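Sulfur oxidation protein soxB (Thermus thermophilus, PDB 2WDD) hydrolyses a sulfur-sulfur bond in the bacterial Sox sulfur oxidation pathway, acting on cysteine S-thiosulfonate and carrying a manganese centre. Local coordinates at residues Arg181-Ser186 with Leu198-Arg203; Tyr187-Asp192 with Leu234-Asp239; Val258-His263 with Arg277-Ile282. All coordinates share one frame; numbering follows the deposited sequence. Where two conformers were deposited one is given.

Interaction 1. Residues Arg181-Ser186 with Leu198-Arg203; sequences RGEFLS and LFPAYR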
# COMPACT_ATOMS: atom_id res chain seq x y z
N ARG A 181 0.39 -0.31 -22.61
CA ARG A 181 -0.55 0.14 -23.64
C ARG A 181 -1.55 1.18 -23.16
O ARG A 181 -2.20 1.85 -23.96
CB ARG A 181 -1.24 -1.04 -24.31
CG ARG A 181 -0.29 -1.91 -25.14
CD ARG A 181 -0.93 -3.22 -25.56
NE ARG A 181 -2.21 -3.00 -26.24
CZ ARG A 181 -2.32 -2.72 -27.53
NH1 ARG A 181 -1.23 -2.62 -28.29
NH2 ARG A 181 -3.52 -2.53 -28.07
N GLY A 182 -1.66 1.34 -21.85
CA GLY A 182 -2.53 2.35 -21.30
C GLY A 182 -1.83 3.69 -21.41
O GLY A 182 -0.72 3.77 -21.97
N GLU A 183 -2.46 4.73 -20.89
CA GLU A 183 -1.89 6.07 -20.90
C GLU A 183 -1.52 6.51 -19.49
O GLU A 183 -2.38 6.69 -18.64
CB GLU A 183 -2.83 7.09 -21.54
CG GLU A 183 -2.22 8.48 -21.50
CD GLU A 183 -3.06 9.53 -22.18
OE1 GLU A 183 -2.51 10.62 -22.44
OE2 GLU A 183 -4.26 9.29 -22.43
N PHE A 184 -0.22 6.70 -19.26
CA PHE A 184 0.29 7.13 -17.96
C PHE A 184 -0.01 8.61 -17.76
O PHE A 184 0.24 9.42 -18.66
CB PHE A 184 1.81 6.89 -17.89
CG PHE A 184 2.41 7.17 -16.54
CD1 PHE A 184 2.50 6.17 -15.59
CD2 PHE A 184 2.85 8.44 -16.20
CE1 PHE A 184 3.02 6.41 -14.33
CE2 PHE A 184 3.37 8.70 -14.94
CZ PHE A 184 3.46 7.68 -14.01
N LEU A 185 -0.56 8.96 -16.60
CA LEU A 185 -0.90 10.35 -16.30
C LEU A 185 -0.19 10.82 -15.04
O LEU A 185 -0.03 10.05 -14.09
CB LEU A 185 -2.41 10.49 -16.06
CG LEU A 185 -3.35 10.08 -17.18
CD1 LEU A 185 -4.80 10.16 -16.71
CD2 LEU A 185 -3.13 10.97 -18.41
N SER A 186 0.18 12.10 -15.00
CA SER A 186 0.74 12.73 -13.81
C SER A 186 0.92 14.22 -14.06
O SER A 186 1.68 14.62 -14.94
CB SER A 186 2.07 12.09 -13.40
OG SER A 186 1.86 10.89 -12.66
N LEU A 198 6.61 15.97 -17.58
CA LEU A 198 7.05 14.86 -18.42
C LEU A 198 5.93 14.00 -18.99
O LEU A 198 6.13 13.30 -19.97
CB LEU A 198 8.07 14.01 -17.67
CG LEU A 198 9.26 14.90 -17.29
CD1 LEU A 198 10.26 14.19 -16.44
CD2 LEU A 198 9.94 15.51 -18.53
N PHE A 199 4.73 14.08 -18.41
CA PHE A 199 3.61 13.27 -18.86
C PHE A 199 2.36 14.11 -18.96
O PHE A 199 2.28 15.18 -18.37
CB PHE A 199 3.35 12.13 -17.86
CG PHE A 199 4.56 11.28 -17.59
CD1 PHE A 199 5.06 10.45 -18.57
CD2 PHE A 199 5.25 11.40 -16.39
CE1 PHE A 199 6.20 9.68 -18.35
CE2 PHE A 199 6.39 10.63 -16.15
CZ PHE A 199 6.85 9.77 -17.13
N PRO A 200 1.32 13.57 -19.62
CA PRO A 200 0.07 14.34 -19.65
C PRO A 200 -0.55 14.39 -18.26
O PRO A 200 -0.48 13.42 -17.50
CB PRO A 200 -0.82 13.52 -20.59
CG PRO A 200 0.13 12.70 -21.42
CD PRO A 200 1.27 12.39 -20.49
N ALA A 201 -1.17 15.52 -17.92
CA ALA A 201 -1.81 15.68 -16.62
C ALA A 201 -3.15 14.96 -16.59
O ALA A 201 -3.56 14.46 -15.54
CB ALA A 201 -2.01 17.15 -16.30
N TYR A 202 -3.85 14.96 -17.71
CA TYR A 202 -5.18 14.36 -17.76
C TYR A 202 -5.58 13.89 -19.15
O TYR A 202 -4.92 14.21 -20.15
CB TYR A 202 -6.23 15.38 -17.25
CG TYR A 202 -6.39 16.60 -18.14
CD1 TYR A 202 -7.18 16.55 -19.28
CD2 TYR A 202 -5.76 17.79 -17.84
CE1 TYR A 202 -7.32 17.65 -20.11
CE2 TYR A 202 -5.87 18.90 -18.66
CZ TYR A 202 -6.66 18.83 -19.79
OH TYR A 202 -6.79 19.94 -20.59
N ARG A 203 -6.66 13.12 -19.20
CA ARG A 203 -7.23 12.67 -20.47
C ARG A 203 -8.75 12.80 -20.36
O ARG A 203 -9.32 12.39 -19.36
CB ARG A 203 -6.87 11.22 -20.78
CG ARG A 203 -7.49 10.70 -22.08
CD ARG A 203 -7.02 11.49 -23.30
NE ARG A 203 -5.57 11.68 -23.24
CZ ARG A 203 -4.93 12.78 -23.62
NH1 ARG A 203 -5.59 13.79 -24.17
NH2 ARG A 203 -3.62 12.85 -23.49
O HOH W 1 4.18 14.61 -15.66
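E183 and R203 both set out with CG anti to the backbone N (chi1 179° and 178°), but the glutamate continues extended while the arginine bends at its second and third torsions, and the two side chains cross at about a right angle. In the arginine conformer described here, one of two modelled, the grip is side-on: R203 NE donates to E183 OE2 at 2.8 Å and R203 NH2 to E183 OE1 at 2.7 Å. Each oxygen uses its syn lone pair, and carboxylate and guanidinium are nearly coplanar, 9° apart, so this salt bridge fixes the rotation of both groups. An alanine in place of E183 would probably leave the R203 guanidinium without this charged mate and free to turn. E183 OE1 also rests against P200 CG (3.5 Å). F184 turns its edge to the face of F199 in an edge-to-face pair with centroids 4.7 Å apart, while L198 CB lies over the opposite face. Between these two ends, S186 N donates to P200 O at 2.9 Å, and a water links S186 O to F199 N. The contact joins edge strands of two different sheets: the short, weakly bonded strand 183-184 pairs with strand 159-160, and 202-207 with strand 210-217. Helix 170-179 covers both phenylalanines through L177, and helix 240-252 packs against A201 and Y202.

Interaction 2. Residues Tyr187-Asp192 with Leu234-Asp239; sequences YNIVDD and LSFALD. With TBU (tertiary-butyl alcohol), chain E.
I189 and F236 lie side by side and point the same way; I189 CG1 and CD1 both meet the CD1-CE1 side of the ring, CD1 coming within 3.6 Å of F236 CE1. F236 also meets W166 edge-to-face. N188 holds CG between its backbone N and carbonyl carbon (chi1 62°), turned toward 234-239; from there ND2 donates to F236 O at 2.9 Å, approaching from outside the carbonyl plane. The same nitrogen bonds S218 O, so two acceptors fix the orientation of the amide. Y187 takes the same first-torsion well (chi1 85°), and N188 CB sits 3.5 Å above the centre of its ring. The phenol hydroxyl reaches the far end of the other segment, where it accepts a weak bond from D239 N (3.3 Å) and touches L238 CD1.

The regular part is a two-stranded antiparallel ribbon formed by chain regions far apart in sequence. V190 and S235 make its hydrogen-bonded pair, with V190 N to S235 O at 2.9 Å and S235 N to V190 O at 2.8 Å; D191 and L234 follow as a non-hydrogen-bonded pair. V190 and S235 project on one face, V190 CG2 packing on S235 CB at 3.8 Å. Beyond S235 the strand pairing ends, and a water bridges N188 O and A237 O. D239 then occupies the N-cap of helix 240-252, its OD1 accepting from R242 N. On the side away from the ribbon partner, F236 N donates to the hydroxyl oxygen of tertiary-butyl alcohol at 2.9 Å, an almost straight bond of 179°. S235, A237 and K223 complete this pocket, although the placing of S235 OG against the alcohol is doubtful.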
# COMPACT_ATOMS: atom_id res chain seq x y z
N TYR A 187 0.22 15.04 -13.29
CA TYR A 187 0.35 16.49 -13.44
C TYR A 187 1.63 16.97 -12.75
O TYR A 187 2.17 18.03 -13.08
CB TYR A 187 -0.86 17.21 -12.80
CG TYR A 187 -0.69 17.44 -11.30
CD1 TYR A 187 -0.11 18.62 -10.82
CD2 TYR A 187 -1.00 16.45 -10.39
CE1 TYR A 187 0.10 18.82 -9.47
CE2 TYR A 187 -0.77 16.63 -9.03
CZ TYR A 187 -0.23 17.81 -8.57
OH TYR A 187 -0.01 17.99 -7.22
N ASN A 188 2.12 16.18 -11.79
CA ASN A 188 3.21 16.60 -10.93
C ASN A 188 4.65 16.19 -11.20
O ASN A 188 5.55 16.71 -10.54
CB ASN A 188 2.86 16.37 -9.45
CG ASN A 188 2.63 14.90 -9.12
OD1 ASN A 188 1.99 14.16 -9.88
ND2 ASN A 188 3.15 14.47 -7.98
N ILE A 189 4.87 15.25 -12.11
CA ILE A 189 6.23 14.81 -12.40
C ILE A 189 6.78 15.77 -13.45
O ILE A 189 6.31 15.79 -14.59
CB ILE A 189 6.26 13.35 -12.88
CG1 ILE A 189 5.70 12.44 -11.78
CG2 ILE A 189 7.70 12.91 -13.21
CD1 ILE A 189 5.48 11.00 -12.20
N VAL A 190 7.75 16.59 -13.04
CA VAL A 190 8.31 17.60 -13.93
C VAL A 190 9.83 17.53 -13.90
O VAL A 190 10.42 16.96 -12.98
CB VAL A 190 7.82 19.02 -13.54
CG1 VAL A 190 6.28 19.07 -13.49
CG2 VAL A 190 8.43 19.46 -12.19
N ASP A 191 10.46 18.15 -14.88
CA ASP A 191 11.91 18.19 -14.89
C ASP A 191 12.35 19.14 -13.78
O ASP A 191 11.72 20.19 -13.57
CB ASP A 191 12.41 18.74 -16.23
CG ASP A 191 13.89 18.93 -16.23
OD1 ASP A 191 14.60 17.91 -16.26
OD2 ASP A 191 14.33 20.09 -16.07
N ASP A 192 13.39 18.77 -13.03
CA ASP A 192 13.80 19.57 -11.89
C ASP A 192 14.56 20.87 -12.16
O ASP A 192 14.81 21.66 -11.24
CB ASP A 192 14.50 18.71 -10.82
CG ASP A 192 15.92 18.31 -11.20
OD1 ASP A 192 16.35 18.58 -12.35
OD2 ASP A 192 16.60 17.71 -10.35
N LEU A 234 14.25 14.57 -11.75
CA LEU A 234 12.81 14.74 -11.63
C LEU A 234 12.37 15.39 -10.33
O LEU A 234 12.99 15.17 -9.28
CB LEU A 234 12.13 13.38 -11.71
CG LEU A 234 12.40 12.56 -12.97
CD1 LEU A 234 11.74 11.19 -12.90
CD2 LEU A 234 11.92 13.34 -14.17
N SER A 235 11.26 16.12 -10.40
CA SER A 235 10.61 16.68 -9.22
C SER A 235 9.19 16.10 -9.24
O SER A 235 8.58 15.99 -10.29
CB SER A 235 10.52 18.19 -9.29
OG SER A 235 9.75 18.68 -8.20
N PHE A 236 8.68 15.73 -8.06
CA PHE A 236 7.33 15.15 -7.93
C PHE A 236 6.50 16.06 -7.01
O PHE A 236 5.40 15.70 -6.59
CB PHE A 236 7.44 13.79 -7.21
CG PHE A 236 7.91 12.67 -8.09
CD1 PHE A 236 7.03 11.66 -8.46
CD2 PHE A 236 9.24 12.58 -8.49
CE1 PHE A 236 7.45 10.62 -9.25
CE2 PHE A 236 9.65 11.53 -9.30
CZ PHE A 236 8.75 10.56 -9.70
N ALA A 237 7.08 17.19 -6.62
CA ALA A 237 6.44 18.07 -5.64
C ALA A 237 4.94 18.32 -5.82
O ALA A 237 4.46 18.53 -6.93
CB ALA A 237 7.18 19.40 -5.54
N LEU A 238 4.22 18.30 -4.70
CA LEU A 238 2.80 18.62 -4.70
C LEU A 238 2.75 20.10 -5.10
O LEU A 238 3.41 20.94 -4.48
CB LEU A 238 2.22 18.43 -3.30
CG LEU A 238 0.81 18.95 -3.04
CD1 LEU A 238 -0.21 18.05 -3.73
CD2 LEU A 238 0.53 19.04 -1.55
N ASP A 239 2.00 20.41 -6.15
CA ASP A 239 1.92 21.77 -6.67
C ASP A 239 0.45 22.12 -6.87
O ASP A 239 -0.14 21.82 -7.91
CB ASP A 239 2.67 21.84 -8.01
CG ASP A 239 2.92 23.26 -8.47
OD1 ASP A 239 2.12 24.16 -8.15
OD2 ASP A 239 3.90 23.46 -9.23
O TBU E . 10.29 16.08 -5.68
C TBU E . 10.70 17.25 -4.93
C1 TBU E . 11.16 18.34 -5.86
C2 TBU E . 9.60 17.87 -4.06
C3 TBU E . 11.87 16.85 -4.03
O HOH W 2 5.51 19.15 -9.34

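Interaction 3. Residues Val258-His263 with Arg277-Ile282; sequences VVLLSH and RGIDLI. With MN (manganese (II) ion), chain H.
V259 and L281 form one half of the apolar centre, lying side by side and pointing the same way with V259 CG1 and L281 CD2 4.0 Å apart in the V259 conformer described here, one of two modelled. Their first torsions match: CG1 of the valine and CG of the leucine are both anti to the backbone N (179° and 171°), which sets them abreast; both residues project from the same face of the sheet. That face is covered by L31 of strand 29-34, from another sheet, which touches both. On the opposite face L260 CB is flanked by I279 CG2 at 4.1 Å and I282 CG1 at 4.1 Å, and I282 CG2 continues the packing onto S262 CB.

The two strands run parallel, V259 beside L281 and L260 beside I282, as the paired strands of a beta-alpha-beta unit whose crossover passes through helix 266-273. S262 OG hydrogen-bonds D269 of that helix. Directly after the first strand, H263 NE2 binds a manganese ion at 2.2 Å, together with D132, H163, H286 and a water; H263 ND1 is held by G130 O.

Among the backbone bonds, L260 N donates to L281 O at 2.8 Å. V258 O accepts from two backbone donors, D280 N at 2.9 Å and L281 N at 3.3 Å. At the polar edge V258 N donates to D280 OD2 at 2.8 Å, meeting the carboxylate on its anti side and 20° out of plane. R251 forms a salt bridge with the same oxygen and also bonds G278 O, which lies against V258 CB.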
# COMPACT_ATOMS: atom_id res chain seq x y z
N VAL A 258 -14.73 15.82 -13.29
CA VAL A 258 -13.30 15.61 -13.14
C VAL A 258 -13.01 14.58 -12.05
O VAL A 258 -13.47 14.72 -10.92
CB VAL A 258 -12.58 16.95 -12.85
CG1 VAL A 258 -11.09 16.71 -12.53
CG2 VAL A 258 -12.74 17.90 -14.03
N VAL A 259 -12.25 13.56 -12.41
CA VAL A 259 -11.85 12.50 -11.48
C VAL A 259 -10.34 12.59 -11.31
O VAL A 259 -9.62 12.60 -12.30
CB VAL A 259 -12.22 11.11 -12.04
CG1 VAL A 259 -11.79 9.99 -11.07
CG2 VAL A 259 -13.71 11.03 -12.36
N LEU A 260 -9.87 12.62 -10.06
CA LEU A 260 -8.43 12.62 -9.81
C LEU A 260 -8.01 11.20 -9.43
O LEU A 260 -8.48 10.68 -8.43
CB LEU A 260 -8.06 13.58 -8.66
CG LEU A 260 -6.57 13.59 -8.29
CD1 LEU A 260 -5.75 14.22 -9.42
CD2 LEU A 260 -6.34 14.33 -6.99
N LEU A 261 -7.18 10.56 -10.26
CA LEU A 261 -6.63 9.23 -10.00
C LEU A 261 -5.35 9.54 -9.24
O LEU A 261 -4.38 10.03 -9.83
CB LEU A 261 -6.29 8.53 -11.32
CG LEU A 261 -5.69 7.12 -11.28
CD1 LEU A 261 -6.59 6.15 -10.53
CD2 LEU A 261 -5.46 6.64 -12.71
N SER A 262 -5.40 9.38 -7.93
CA SER A 262 -4.34 9.86 -7.04
C SER A 262 -3.48 8.82 -6.34
O SER A 262 -3.97 7.77 -5.91
CB SER A 262 -5.01 10.68 -5.94
OG SER A 262 -4.06 11.32 -5.11
N HIS A 263 -2.22 9.18 -6.16
CA HIS A 263 -1.32 8.40 -5.33
C HIS A 263 -0.71 9.33 -4.28
O HIS A 263 0.43 9.15 -3.88
CB HIS A 263 -0.23 7.64 -6.10
CG HIS A 263 0.25 6.43 -5.37
ND1 HIS A 263 -0.19 5.15 -5.66
CD2 HIS A 263 1.06 6.30 -4.29
CE1 HIS A 263 0.34 4.30 -4.80
NE2 HIS A 263 1.10 4.97 -3.96
N ARG A 277 -10.62 23.56 -6.36
CA ARG A 277 -11.99 23.69 -6.87
C ARG A 277 -12.16 22.77 -8.07
O ARG A 277 -11.29 22.71 -8.93
CB ARG A 277 -12.24 25.10 -7.42
CG ARG A 277 -12.12 26.26 -6.46
CD ARG A 277 -12.26 27.57 -7.24
NE ARG A 277 -11.07 27.90 -8.02
CZ ARG A 277 -10.91 27.64 -9.32
NH1 ARG A 277 -9.79 27.98 -9.93
NH2 ARG A 277 -11.88 27.06 -10.01
N GLY A 278 -13.31 22.11 -8.18
CA GLY A 278 -13.61 21.35 -9.37
C GLY A 278 -13.27 19.88 -9.46
O GLY A 278 -13.43 19.28 -10.53
N ILE A 279 -12.80 19.28 -8.37
CA ILE A 279 -12.53 17.85 -8.38
C ILE A 279 -13.80 17.19 -7.87
O ILE A 279 -14.21 17.43 -6.73
CB ILE A 279 -11.33 17.45 -7.52
CG1 ILE A 279 -10.05 18.13 -8.03
CG2 ILE A 279 -11.18 15.94 -7.55
CD1 ILE A 279 -8.80 17.76 -7.25
N ASP A 280 -14.44 16.38 -8.70
CA ASP A 280 -15.69 15.74 -8.33
C ASP A 280 -15.53 14.42 -7.60
O ASP A 280 -16.32 14.07 -6.73
CB ASP A 280 -16.58 15.57 -9.56
CG ASP A 280 -16.84 16.88 -10.27
OD1 ASP A 280 -17.24 17.85 -9.58
OD2 ASP A 280 -16.52 16.98 -11.47
N LEU A 281 -14.48 13.68 -7.97
CA LEU A 281 -14.24 12.39 -7.37
C LEU A 281 -12.73 12.19 -7.31
O LEU A 281 -12.02 12.57 -8.24
CB LEU A 281 -14.83 11.30 -8.26
CG LEU A 281 -14.51 9.84 -7.94
CD1 LEU A 281 -15.12 9.46 -6.60
CD2 LEU A 281 -15.01 8.90 -9.05
N ILE A 282 -12.26 11.58 -6.23
CA ILE A 282 -10.84 11.23 -6.08
C ILE A 282 -10.81 9.73 -5.83
O ILE A 282 -11.51 9.23 -4.95
CB ILE A 282 -10.13 11.96 -4.91
CG1 ILE A 282 -10.10 13.47 -5.14
CG2 ILE A 282 -8.67 11.45 -4.78
CD1 ILE A 282 -9.65 14.28 -3.95
MN MN H . 2.43 4.25 -2.41
O HOH W 3 1.63 2.90 -1.00

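Interactions 1 and 2 interleave along the chain and touch: L198 N probably hydrogen-bonds I189 O (3.0 Å), F199 CE2 meets I189 CG2 at 3.9 Å, and A201 CB meets Y187 CB at 3.7 Å. Interaction 3 touches neither, its centre lying about 15 Å from that of interaction 1 and about 18 Å from that of interaction 2, but strand 202-207 belongs to the same sheet as 257-262 and 281-284. Interaction 3 supplies the manganese ligand H263. The other two lie farther out: the side chain of S186 is about 8 Å from that of H263, and the F236 side chain about 7 Å from that of H163 and about 11 Å from a manganese ion.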